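Local coordinates for type III CBASS phage resistance system CD-NTase-associated protein Cap8 (Pseudomonas aeruginosa, PDB 6P8P), which is a bacterial HORMA-domain protein of a type III CBASS system, probably regulating a cGAS-like nucleotidyltransferase in defence against bacteriophages, at residues Q19-I24 against S49-Q54. The protein carries 2 engineered substitutions. Residues are numbered along the deposited sequence; the frame is centred on the assembly and turned at random.
Sequences QTWDAI and SLIADQ. With CA (calcium ion), chain E.
Ile-51 carries its side of this helix-to-helix contact alone: its CD1 methyl meets Thr-20, Trp-21 and Ile-24, while CG2 touches Thr-20. CD1 reaches the backbone of the opposing helix, 3.9 Å from Trp-21 N, and rests 4.0 Å from Trp-21 CB, approaching the indole obliquely. On the second branch, Ile-51 CG2 lies 4.1 Å from Thr-20 CG2 and close to CB as well. Ile-24 adds a looser touch, its CD1 4.4 Å from Ile-51 CD1. No hydrogen bond crosses; the join is made by van der Waals contact and is buried.

Torsions sort the polar and apolar ends. In Thr-20 (chi1 -56°) the methyl is anti to the backbone N and faces the isoleucine, while OG1, lying beside that N, hydrogen-bonds with Asp-16 O and Ser-11 OG. Trp-21 NE1 is likewise satisfied, by Leu-40 O, which helps hold the indole in place.

Just past Ile-51, helix 44-52 ends in a Schellman motif: Gln-54, with positive phi (62°), gives its N to Ile-51 O at 2.8 Å, and Ala-55 N reaches back to Leu-50 O. Asp-53, on this turn, grips a calcium ion through both carboxylate oxygens, OD1 and OD2 each 2.4 Å from the metal. Water 1, a calcium ligand, donates to Ser-49 O at 3.1 Å. Helix 44-52 packs inward through Ile-51, while Ser-49 OG hydrogen-bonds with Ser-49 OG of the second subunit and Asp-53, just past the helix, shares the calcium ion with Asp-53 of that subunit.

Within the HORMA domain, helix 17-29 rests on strand 69-75, Thr-20 touching Cys-74 and Ile-24 touching Ile-72, while Trp-21 reaches Met-102 on strand 101-106, the strand on which Leu-50 of helix 44-52 also packs.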
loop_
_atom_site.group_PDB
_atom_site.type_symbol
_atom_site.label_atom_id
_atom_site.label_comp_id
_atom_site.label_asym_id
_atom_site.label_seq_id
_atom_site.Cartn_x
_atom_site.Cartn_y
_atom_site.Cartn_z
ATOM N N GLN A 19 1.393 9.946 7.257
ATOM C CA GLN A 19 1.975 10.693 8.365
ATOM C C GLN A 19 1.960 9.871 9.642
ATOM O O GLN A 19 2.874 9.982 10.460
ATOM C CB GLN A 19 1.219 12.007 8.581
ATOM C CG GLN A 19 1.349 12.982 7.445
ATOM C CD GLN A 19 0.433 14.167 7.587
ATOM O OE1 GLN A 19 -0.718 14.026 8.020
ATOM N NE2 GLN A 19 0.925 15.359 7.202
ATOM N N THR A 20 0.922 9.060 9.827
ATOM C CA THR A 20 0.831 8.180 10.985
ATOM C C THR A 20 1.945 7.144 10.949
ATOM O O THR A 20 2.675 6.961 11.920
ATOM C CB THR A 20 -0.527 7.479 10.996
ATOM O OG1 THR A 20 -1.608 8.442 10.959
ATOM C CG2 THR A 20 -0.660 6.588 12.256
ATOM N N TRP A 21 2.139 6.490 9.801
ATOM C CA TRP A 21 3.239 5.519 9.721
ATOM C C TRP A 21 4.590 6.170 9.958
ATOM O O TRP A 21 5.429 5.622 10.680
ATOM C CB TRP A 21 3.239 4.840 8.363
ATOM C CG TRP A 21 4.276 3.794 8.187
ATOM C CD1 TRP A 21 5.278 3.806 7.270
ATOM C CD2 TRP A 21 4.429 2.591 8.948
ATOM N NE1 TRP A 21 6.030 2.644 7.380
ATOM C CE2 TRP A 21 5.537 1.900 8.425
ATOM C CE3 TRP A 21 3.714 2.017 10.011
ATOM C CZ2 TRP A 21 5.932 0.661 8.898
ATOM C CZ3 TRP A 21 4.132 0.786 10.514
ATOM C CH2 TRP A 21 5.236 0.126 9.956
ATOM N N ASP A 22 4.816 7.346 9.370
ATOM C CA ASP A 22 6.079 8.039 9.581
ATOM C C ASP A 22 6.308 8.321 11.068
ATOM O O ASP A 22 7.427 8.180 11.566
ATOM C CB ASP A 22 6.095 9.338 8.775
ATOM C CG ASP A 22 6.420 9.133 7.312
ATOM O OD1 ASP A 22 6.767 8.012 6.908
ATOM O OD2 ASP A 22 6.328 10.129 6.544
ATOM N N ALA A 23 5.245 8.662 11.804
ATOM C CA ALA A 23 5.411 8.925 13.238
ATOM C C ALA A 23 5.775 7.646 13.974
ATOM O O ALA A 23 6.589 7.670 14.911
ATOM C CB ALA A 23 4.143 9.545 13.834
ATOM N N ILE A 24 5.188 6.517 13.537
ATOM C CA ILE A 24 5.487 5.210 14.128
ATOM C C ILE A 24 6.909 4.781 13.807
ATOM O O ILE A 24 7.632 4.268 14.666
ATOM C CB ILE A 24 4.456 4.170 13.647
ATOM C CG1 ILE A 24 3.081 4.508 14.235
ATOM C CG2 ILE A 24 4.885 2.760 14.022
ATOM C CD1 ILE A 24 1.913 3.761 13.614
ATOM N N SER A 49 -1.725 1.735 3.905
ATOM C CA SER A 49 -2.997 1.179 3.463
ATOM C C SER A 49 -3.777 0.582 4.622
ATOM O O SER A 49 -4.989 0.795 4.746
ATOM C CB SER A 49 -2.745 0.105 2.391
ATOM O OG SER A 49 -3.949 -0.539 1.958
ATOM N N LEU A 50 -3.086 -0.159 5.479
ATOM C CA LEU A 50 -3.732 -0.801 6.617
ATOM C C LEU A 50 -4.210 0.228 7.633
ATOM O O LEU A 50 -5.269 0.066 8.238
ATOM C CB LEU A 50 -2.755 -1.783 7.277
ATOM C CG LEU A 50 -2.348 -2.978 6.431
ATOM C CD1 LEU A 50 -1.166 -3.703 7.084
ATOM C CD2 LEU A 50 -3.517 -3.902 6.206
ATOM N N ILE A 51 -3.414 1.269 7.871
ATOM C CA ILE A 51 -3.843 2.345 8.756
ATOM C C ILE A 51 -5.077 3.035 8.201
ATOM O O ILE A 51 -6.017 3.345 8.942
ATOM C CB ILE A 51 -2.685 3.333 8.979
ATOM C CG1 ILE A 51 -1.594 2.650 9.785
ATOM C CG2 ILE A 51 -3.183 4.595 9.647
ATOM C CD1 ILE A 51 -0.262 3.391 9.755
ATOM N N ALA A 52 -5.099 3.287 6.894
ATOM C CA ALA A 52 -6.263 3.927 6.296
ATOM C C ALA A 52 -7.513 3.072 6.467
ATOM O O ALA A 52 -8.629 3.604 6.501
ATOM C CB ALA A 52 -5.998 4.214 4.804
ATOM N N ASP A 53 -7.358 1.758 6.541
ATOM C CA ASP A 53 -8.462 0.842 6.803
ATOM C C ASP A 53 -8.731 0.649 8.291
ATOM O O ASP A 53 -9.584 -0.172 8.644
ATOM C CB ASP A 53 -8.184 -0.500 6.118
ATOM C CG ASP A 53 -8.360 -0.411 4.570
ATOM O OD1 ASP A 53 -9.231 0.360 4.118
ATOM O OD2 ASP A 53 -7.631 -1.102 3.816
ATOM N N GLN A 54 -8.037 1.409 9.148
ATOM C CA GLN A 54 -8.203 1.389 10.618
ATOM C C GLN A 54 -7.869 0.035 11.219
ATOM O O GLN A 54 -8.341 -0.319 12.317
ATOM C CB GLN A 54 -9.611 1.822 11.049
ATOM C CG GLN A 54 -9.994 3.199 10.545
ATOM C CD GLN A 54 -11.187 3.803 11.251
ATOM O OE1 GLN A 54 -11.784 3.199 12.141
ATOM N NE2 GLN A 54 -11.520 5.006 10.870
HETATM CA CA CA E . -8.560 -0.094 1.831
HETATM O O HOH W 1 -6.761 1.426 2.304
HETATM O O HOH W 2 -10.063 -2.009 2.268
HETATM O O HOH W 3 -6.963 -1.271 0.428
HETATM O O HOH W 4 -10.403 1.596 2.063
#